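Local coordinates for A-type flavoprotein (Giardia intestinalis, PDB 2Q9U) that binds FMN and a mu-oxo-diiron centre and probably works as an electron-transferring, oxygen-scavenging oxidoreductase, at residues Val301-Ser315 against Val333-Phe347. Residues are numbered along the deposited sequence; the frame is centred on the assembly and turned at random.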
ATOM      1  N   VAL A 301     -15.759   5.102   3.495  1.00  9.50           N
ATOM      2  CA  VAL A 301     -17.041   4.521   3.937  1.00  9.66           C
ATOM      3  C   VAL A 301     -17.824   5.585   4.752  1.00  8.87           C
ATOM      4  O   VAL A 301     -19.039   5.812   4.538  1.00  8.84           O
ATOM      5  CB  VAL A 301     -16.810   3.200   4.738  1.00 10.09           C
ATOM      6  CG1 VAL A 301     -18.104   2.686   5.374  1.00  9.64           C
ATOM      7  CG2 VAL A 301     -16.195   2.093   3.818  1.00 12.07           C
ATOM      8  N   ALA A 302     -17.130   6.226   5.684  1.00  8.95           N
ATOM      9  CA  ALA A 302     -17.742   7.286   6.513  1.00  9.49           C
ATOM     10  C   ALA A 302     -18.193   8.436   5.627  1.00 10.12           C
ATOM     11  O   ALA A 302     -19.326   8.881   5.720  1.00 10.27           O
ATOM     12  CB  ALA A 302     -16.776   7.767   7.614  1.00  9.09           C
ATOM     13  N   LEU A 303     -17.319   8.893   4.736  1.00 10.47           N
ATOM     14  CA  LEU A 303     -17.689   9.959   3.798  1.00 11.12           C
ATOM     15  C   LEU A 303     -19.023   9.707   3.062  1.00 11.71           C
ATOM     16  O   LEU A 303     -19.900  10.595   2.989  1.00 12.44           O
ATOM     17  CB  LEU A 303     -16.571  10.141   2.773  1.00 10.27           C
ATOM     18  CG  LEU A 303     -16.805  11.086   1.579  1.00 13.29           C
ATOM     19  CD1 LEU A 303     -17.053  12.550   2.072  1.00 14.67           C
ATOM     20  CD2 LEU A 303     -15.650  11.027   0.595  1.00 14.10           C
ATOM     21  N   HIS A 304     -19.170   8.515   2.497  1.00 10.43           N
ATOM     22  CA  HIS A 304     -20.303   8.238   1.641  1.00 11.36           C
ATOM     23  C   HIS A 304     -21.572   7.904   2.391  1.00 11.16           C
ATOM     24  O   HIS A 304     -22.637   8.351   2.002  1.00 11.66           O
ATOM     25  CB  HIS A 304     -19.949   7.213   0.534  1.00 10.39           C
ATOM     26  CG  HIS A 304     -19.045   7.798  -0.504  1.00 10.59           C
ATOM     27  ND1 HIS A 304     -19.467   8.779  -1.375  1.00 10.69           N
ATOM     28  CD2 HIS A 304     -17.734   7.592  -0.776  1.00 10.71           C
ATOM     29  CE1 HIS A 304     -18.468   9.124  -2.172  1.00 10.23           C
ATOM     30  NE2 HIS A 304     -17.403   8.429  -1.817  1.00 11.39           N
ATOM     31  N   THR A 305     -21.448   7.155   3.477  1.00 11.00           N
ATOM     32  CA  THR A 305     -22.602   6.834   4.327  1.00 11.87           C
ATOM     33  C   THR A 305     -23.180   8.082   5.015  1.00 12.40           C
ATOM     34  O   THR A 305     -24.398   8.154   5.232  1.00 12.23           O
ATOM     35  CB  THR A 305     -22.283   5.740   5.378  1.00 11.40           C
ATOM     36  OG1 THR A 305     -21.173   6.139   6.208  1.00 10.61           O
ATOM     37  CG2 THR A 305     -21.946   4.395   4.695  1.00 12.51           C
ATOM     38  N   TYR A 306     -22.310   8.999   5.413  1.00 12.21           N
ATOM     39  CA  TYR A 306     -22.685  10.344   5.863  1.00 12.35           C
ATOM     40  C   TYR A 306     -23.920  10.963   5.165  1.00 12.13           C
ATOM     41  O   TYR A 306     -24.849  11.334   5.796  1.00 12.51           O
ATOM     42  CB  TYR A 306     -21.475  11.278   5.806  1.00 12.72           C
ATOM     43  CG  TYR A 306     -21.716  12.748   6.057  1.00 13.28           C
ATOM     44  CD1 TYR A 306     -21.854  13.234   7.306  1.00 15.03           C
ATOM     45  CD2 TYR A 306     -21.757  13.654   5.024  1.00 13.83           C
ATOM     46  CE1 TYR A 306     -22.048  14.582   7.532  1.00 13.96           C
ATOM     47  CE2 TYR A 306     -21.963  14.968   5.221  1.00 11.48           C
ATOM     48  CZ  TYR A 306     -22.102  15.434   6.493  1.00 14.24           C
ATOM     49  OH  TYR A 306     -22.285  16.741   6.718  1.00 17.30           O
ATOM     50  N   ASP A 307     -23.888  10.986   3.841  1.00 12.01           N
ATOM     51  CA  ASP A 307     -24.861  11.756   3.075  1.00 13.10           C
ATOM     52  C   ASP A 307     -25.611  10.870   2.086  1.00 12.40           C
ATOM     53  O   ASP A 307     -26.122  11.347   1.073  1.00 12.38           O
ATOM     54  CB  ASP A 307     -24.172  12.904   2.335  1.00 13.69           C
ATOM     55  CG  ASP A 307     -23.250  12.416   1.234  1.00 14.36           C
ATOM     56  OD1 ASP A 307     -23.027  11.191   1.142  1.00 15.76           O
ATOM     57  OD2 ASP A 307     -22.748  13.259   0.460  1.00 18.56           O
ATOM     58  N   SER A 308     -25.673   9.577   2.388  1.00 12.38           N
ATOM     59  CA  SER A 308     -26.555   8.660   1.664  1.00 11.76           C
ATOM     60  C   SER A 308     -27.926   8.691   2.326  1.00 11.87           C
ATOM     61  O   SER A 308     -28.033   8.817   3.560  1.00 12.44           O
ATOM     62  CB  SER A 308     -26.005   7.215   1.715  1.00 12.59           C
ATOM     63  OG  SER A 308     -24.778   7.101   1.022  1.00 13.00           O
ATOM     64  N   GLY A 309     -28.957   8.538   1.505  1.00 12.11           N
ATOM     65  CA  GLY A 309     -30.331   8.409   1.966  1.00 11.25           C
ATOM     66  C   GLY A 309     -30.631   6.963   2.310  1.00 11.36           C
ATOM     67  O   GLY A 309     -31.582   6.689   3.021  1.00 11.66           O
ATOM     68  N   ALA A 310     -29.786   6.049   1.827  1.00 10.81           N
ATOM     69  CA  ALA A 310     -29.908   4.630   2.130  1.00 10.79           C
ATOM     70  C   ALA A 310     -28.584   3.914   1.861  1.00 10.73           C
ATOM     71  O   ALA A 310     -27.789   4.336   1.006  1.00  9.32           O
ATOM     72  CB  ALA A 310     -31.031   3.964   1.279  1.00  8.67           C
ATOM     73  N   VAL A 311     -28.397   2.793   2.544  1.00 11.12           N
ATOM     74  CA  VAL A 311     -27.156   2.011   2.380  1.00 11.26           C
ATOM     75  C   VAL A 311     -27.434   0.515   2.227  1.00 12.07           C
ATOM     76  O   VAL A 311     -28.496   0.009   2.624  1.00 11.47           O
ATOM     77  CB  VAL A 311     -26.151   2.226   3.566  1.00 11.23           C
ATOM     78  CG1 VAL A 311     -25.701   3.677   3.639  1.00 11.67           C
ATOM     79  CG2 VAL A 311     -26.738   1.749   4.951  1.00 12.04           C
ATOM     80  N   ALA A 312     -26.462  -0.182   1.657  1.00 11.66           N
ATOM     81  CA  ALA A 312     -26.431  -1.650   1.732  1.00 12.00           C
ATOM     82  C   ALA A 312     -25.030  -2.133   2.135  1.00 12.42           C
ATOM     83  O   ALA A 312     -24.015  -1.536   1.730  1.00 12.95           O
ATOM     84  CB  ALA A 312     -26.865  -2.274   0.381  1.00 11.82           C
ATOM     85  N   PHE A 313     -24.990  -3.185   2.957  1.00 11.83           N
ATOM     86  CA  PHE A 313     -23.747  -3.841   3.319  1.00 11.41           C
ATOM     87  C   PHE A 313     -23.796  -5.307   2.918  1.00 11.92           C
ATOM     88  O   PHE A 313     -24.817  -6.001   3.117  1.00 11.43           O
ATOM     89  CB  PHE A 313     -23.484  -3.727   4.810  1.00 11.27           C
ATOM     90  CG  PHE A 313     -22.913  -2.387   5.226  1.00 11.71           C
ATOM     91  CD1 PHE A 313     -23.724  -1.237   5.231  1.00 11.48           C
ATOM     92  CD2 PHE A 313     -21.585  -2.270   5.599  1.00 12.68           C
ATOM     93  CE1 PHE A 313     -23.216   0.016   5.612  1.00 13.89           C
ATOM     94  CE2 PHE A 313     -21.066  -1.011   6.019  1.00  9.59           C
ATOM     95  CZ  PHE A 313     -21.887   0.130   6.006  1.00 11.41           C
ATOM     96  N   ALA A 314     -22.684  -5.791   2.386  1.00 11.12           N
ATOM     97  CA  ALA A 314     -22.675  -7.131   1.820  1.00 11.66           C
ATOM     98  C   ALA A 314     -21.346  -7.811   2.061  1.00 11.46           C
ATOM     99  O   ALA A 314     -20.311  -7.160   2.097  1.00  9.27           O
ATOM    100  CB  ALA A 314     -22.982  -7.078   0.341  1.00 11.55           C
ATOM    101  N   SER A 315     -21.408  -9.127   2.212  1.00 11.47           N
ATOM    102  CA  SER A 315     -20.215  -9.957   2.366  1.00 11.99           C
ATOM    103  C   SER A 315     -20.583 -11.414   2.103  1.00 12.63           C
ATOM    104  O   SER A 315     -21.666 -11.847   2.506  1.00 11.45           O
ATOM    105  CB  SER A 315     -19.676  -9.841   3.810  1.00 12.01           C
ATOM    106  OG  SER A 315     -18.644 -10.772   4.063  1.00 13.83           O
ATOM    107  N   VAL A 333     -18.698   2.767  11.284  1.00 11.20           N
ATOM    108  CA  VAL A 333     -19.965   3.436  10.994  1.00 12.91           C
ATOM    109  C   VAL A 333     -20.889   3.494  12.230  1.00 13.23           C
ATOM    110  O   VAL A 333     -21.556   4.528  12.478  1.00 13.55           O
ATOM    111  CB  VAL A 333     -20.651   2.780   9.748  1.00 13.16           C
ATOM    112  CG1 VAL A 333     -22.114   3.128   9.688  1.00 15.37           C
ATOM    113  CG2 VAL A 333     -19.941   3.221   8.466  1.00 14.91           C
ATOM    114  N   ARG A 334     -20.918   2.399  12.996  1.00 13.32           N
ATOM    115  CA  ARG A 334     -21.666   2.323  14.257  1.00 13.92           C
ATOM    116  C   ARG A 334     -21.182   3.403  15.231  1.00 13.04           C
ATOM    117  O   ARG A 334     -21.995   4.154  15.761  1.00 13.50           O
ATOM    118  CB  ARG A 334     -21.534   0.927  14.905  1.00 13.29           C
ATOM    119  CG  ARG A 334     -22.196   0.774  16.306  1.00 14.95           C
ATOM    120  CD  ARG A 334     -21.993  -0.646  16.896  1.00 16.98           C
ATOM    121  NE  ARG A 334     -20.647  -0.812  17.497  1.00 26.29           N
ATOM    122  CZ  ARG A 334     -19.706  -1.671  17.108  1.00 27.67           C
ATOM    123  NH1 ARG A 334     -19.910  -2.506  16.082  1.00 31.59           N
ATOM    124  NH2 ARG A 334     -18.546  -1.707  17.757  1.00 25.69           N
ATOM    125  N   GLY A 335     -19.865   3.483  15.436  1.00 12.00           N
ATOM    126  CA  GLY A 335     -19.254   4.443  16.371  1.00 11.62           C
ATOM    127  C   GLY A 335     -19.589   5.875  15.985  1.00 11.13           C
ATOM    128  O   GLY A 335     -19.804   6.743  16.849  1.00 11.29           O
ATOM    129  N   LEU A 336     -19.628   6.135  14.686  1.00 11.20           N
ATOM    130  CA  LEU A 336     -19.906   7.482  14.183  1.00 11.12           C
ATOM    131  C   LEU A 336     -21.390   7.800  14.002  1.00 11.44           C
ATOM    132  O   LEU A 336     -21.720   8.931  13.703  1.00 12.79           O
ATOM    133  CB  LEU A 336     -19.102   7.738  12.879  1.00 10.86           C
ATOM    134  CG  LEU A 336     -17.580   7.889  13.065  1.00 10.58           C
ATOM    135  CD1 LEU A 336     -16.831   7.662  11.726  1.00  9.64           C
ATOM    136  CD2 LEU A 336     -17.182   9.224  13.703  1.00 11.84           C
ATOM    137  N   THR A 337     -22.265   6.807  14.180  1.00 12.24           N
ATOM    138  CA  THR A 337     -23.752   6.955  14.119  1.00 12.49           C
ATOM    139  C   THR A 337     -24.305   7.403  12.750  1.00 13.11           C
ATOM    140  O   THR A 337     -25.481   7.774  12.634  1.00 12.40           O
ATOM    141  CB  THR A 337     -24.338   7.923  15.250  1.00 13.99           C
ATOM    142  OG1 THR A 337     -24.084   9.304  14.903  1.00 14.67           O
ATOM    143  CG2 THR A 337     -23.731   7.624  16.617  1.00 13.87           C
ATOM    144  N   LEU A 338     -23.466   7.308  11.713  1.00 11.58           N
ATOM    145  CA  LEU A 338     -23.757   7.833  10.375  1.00 12.13           C
ATOM    146  C   LEU A 338     -24.980   7.247   9.683  1.00 12.50           C
ATOM    147  O   LEU A 338     -25.548   7.889   8.821  1.00 13.01           O
ATOM    148  CB  LEU A 338     -22.544   7.619   9.471  1.00 12.38           C
ATOM    149  CG  LEU A 338     -21.274   8.300   9.996  1.00 11.42           C
ATOM    150  CD1 LEU A 338     -20.058   7.834   9.163  1.00 12.26           C
ATOM    151  CD2 LEU A 338     -21.418   9.801   9.988  1.00 12.90           C
ATOM    152  N   ILE A 339     -25.385   6.035  10.042  1.00 12.62           N
ATOM    153  CA  ILE A 339     -26.569   5.462   9.382  1.00 12.01           C
ATOM    154  C   ILE A 339     -27.744   5.226  10.327  1.00 12.64           C
ATOM    155  O   ILE A 339     -28.725   4.558   9.969  1.00 12.15           O
ATOM    156  CB  ILE A 339     -26.255   4.178   8.558  1.00 13.11           C
ATOM    157  CG1 ILE A 339     -25.877   2.998   9.478  1.00 12.05           C
ATOM    158  CG2 ILE A 339     -25.207   4.465   7.431  1.00 10.00           C
ATOM    159  CD1 ILE A 339     -25.722   1.648   8.752  1.00 12.23           C
ATOM    160  N   LYS A 340     -27.670   5.793  11.524  1.00 12.44           N
ATOM    161  CA  LYS A 340     -28.782   5.674  12.468  1.00 13.93           C
ATOM    162  C   LYS A 340     -30.067   6.191  11.791  1.00 13.80           C
ATOM    163  O   LYS A 340     -30.064   7.287  11.220  1.00 13.64           O
ATOM    164  CB  LYS A 340     -28.451   6.459  13.740  1.00 14.03           C
ATOM    165  CG  LYS A 340     -29.518   6.494  14.791  1.00 16.76           C
ATOM    166  CD  LYS A 340     -29.043   7.382  15.953  1.00 23.09           C
ATOM    167  CE  LYS A 340     -27.900   6.730  16.743  1.00 28.94           C
ATOM    168  NZ  LYS A 340     -28.440   5.789  17.768  1.00 33.01           N
ATOM    169  N   GLY A 341     -31.133   5.388  11.837  1.00 14.19           N
ATOM    170  CA  GLY A 341     -32.427   5.731  11.234  1.00 14.29           C
ATOM    171  C   GLY A 341     -32.556   5.542   9.726  1.00 14.38           C
ATOM    172  O   GLY A 341     -33.647   5.716   9.189  1.00 13.75           O
ATOM    173  N   LYS A 342     -31.458   5.172   9.048  1.00 12.89           N
ATOM    174  CA  LYS A 342     -31.424   5.131   7.570  1.00 13.44           C
ATOM    175  C   LYS A 342     -31.832   3.759   7.032  1.00 12.81           C
ATOM    176  O   LYS A 342     -31.480   2.739   7.632  1.00 12.95           O
ATOM    177  CB  LYS A 342     -30.033   5.490   7.024  1.00 11.80           C
ATOM    178  CG  LYS A 342     -29.558   6.882   7.450  1.00 12.80           C
ATOM    179  CD  LYS A 342     -28.406   7.335   6.576  1.00 10.22           C
ATOM    180  CE  LYS A 342     -27.949   8.747   6.898  1.00 11.58           C
ATOM    181  NZ  LYS A 342     -26.851   9.177   5.987  1.00 12.74           N
ATOM    182  N   PRO A 343     -32.586   3.731   5.911  1.00 12.76           N
ATOM    183  CA  PRO A 343     -32.938   2.445   5.317  1.00 12.29           C
ATOM    184  C   PRO A 343     -31.637   1.672   5.031  1.00 12.63           C
ATOM    185  O   PRO A 343     -30.707   2.252   4.501  1.00 10.99           O
ATOM    186  CB  PRO A 343     -33.603   2.845   3.997  1.00 12.52           C
ATOM    187  CG  PRO A 343     -34.135   4.232   4.239  1.00 14.00           C
ATOM    188  CD  PRO A 343     -33.111   4.869   5.129  1.00 13.42           C
ATOM    189  N   ALA A 344     -31.552   0.408   5.430  1.00 13.32           N
ATOM    190  CA  ALA A 344     -30.317  -0.369   5.256  1.00 13.89           C
ATOM    191  C   ALA A 344     -30.635  -1.814   4.854  1.00 14.82           C
ATOM    192  O   ALA A 344     -31.492  -2.469   5.478  1.00 15.13           O
ATOM    193  CB  ALA A 344     -29.452  -0.345   6.546  1.00 14.53           C
ATOM    194  N   PHE A 345     -29.935  -2.294   3.821  1.00 14.05           N
ATOM    195  CA  PHE A 345     -30.190  -3.596   3.210  1.00 14.03           C
ATOM    196  C   PHE A 345     -28.896  -4.421   3.296  1.00 14.41           C
ATOM    197  O   PHE A 345     -27.796  -3.852   3.387  1.00 13.72           O
ATOM    198  CB  PHE A 345     -30.617  -3.392   1.751  1.00 13.59           C
ATOM    199  CG  PHE A 345     -31.097  -4.630   1.067  1.00 15.16           C
ATOM    200  CD1 PHE A 345     -32.321  -5.220   1.439  1.00 14.12           C
ATOM    201  CD2 PHE A 345     -30.361  -5.200   0.044  1.00 15.31           C
ATOM    202  CE1 PHE A 345     -32.797  -6.378   0.798  1.00 16.04           C
ATOM    203  CE2 PHE A 345     -30.812  -6.363  -0.614  1.00 15.02           C
ATOM    204  CZ  PHE A 345     -32.032  -6.957  -0.233  1.00 16.94           C
ATOM    205  N   ALA A 346     -29.032  -5.747   3.323  1.00 13.71           N
ATOM    206  CA  ALA A 346     -27.854  -6.627   3.368  1.00 14.46           C
ATOM    207  C   ALA A 346     -28.018  -7.784   2.399  1.00 13.87           C
ATOM    208  O   ALA A 346     -29.129  -8.246   2.175  1.00 13.30           O
ATOM    209  CB  ALA A 346     -27.595  -7.141   4.801  1.00 13.37           C
ATOM    210  N   PHE A 347     -26.911  -8.249   1.814  1.00 13.32           N
ATOM    211  CA  PHE A 347     -26.975  -9.410   0.926  1.00 13.21           C
ATOM    212  C   PHE A 347     -25.618 -10.099   0.872  1.00 13.99           C
ATOM    213  O   PHE A 347     -24.648  -9.555   1.366  1.00 13.28           O
ATOM    214  CB  PHE A 347     -27.443  -9.016  -0.490  1.00 12.67           C
ATOM    215  CG  PHE A 347     -26.568  -7.983  -1.164  1.00 12.27           C
ATOM    216  CD1 PHE A 347     -26.738  -6.615  -0.895  1.00 11.71           C
ATOM    217  CD2 PHE A 347     -25.576  -8.370  -2.066  1.00 12.72           C
ATOM    218  CE1 PHE A 347     -25.919  -5.655  -1.500  1.00 12.51           C
ATOM    219  CE2 PHE A 347     -24.740  -7.395  -2.689  1.00 12.55           C
ATOM    220  CZ  PHE A 347     -24.940  -6.040  -2.418  1.00  9.91           C
TER
HETATM  221  O   HOH W   1     -25.442  10.667   8.886  1.00 25.81           O
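V333 meets helix 298-306 at the start of the contact, its CG2 3.6 Å from V301 CG1, the two side chains crossing at about a right angle. Both segments belong to the flavodoxin-like domain, where strand 310-314, helix 324-336 and strand 344-350 form a beta-alpha-beta unit. Past the helix end, L338 pushes CD1 against A302 and T305 OG1, and its carbonyl shares a water with Y306 O. I339 follows, its CG2 reaching both T305 CB and V311 CG1. K342 then stretches out straight, delivering its ammonium to the backbone carbonyls of T305, Y306 and S308. NZ bonds T305 O nearly end-on, S308 O in the carbonyl plane at 2.7 Å, and Y306 O from above its plane; the three bonds hold the buried ammonium against the chain leading from helix 298-306 to strand 310-314. Strands 310-314 and 344-350 run parallel, with V311 N donating to P343 O, F345 N to V311 O, and F313 N to F345 O at 2.9 Å. At F347, a chi1 of 58° folds the ring back toward strand 310-314, so that A314 CB lies over its face, 3.5 Å from the centroid.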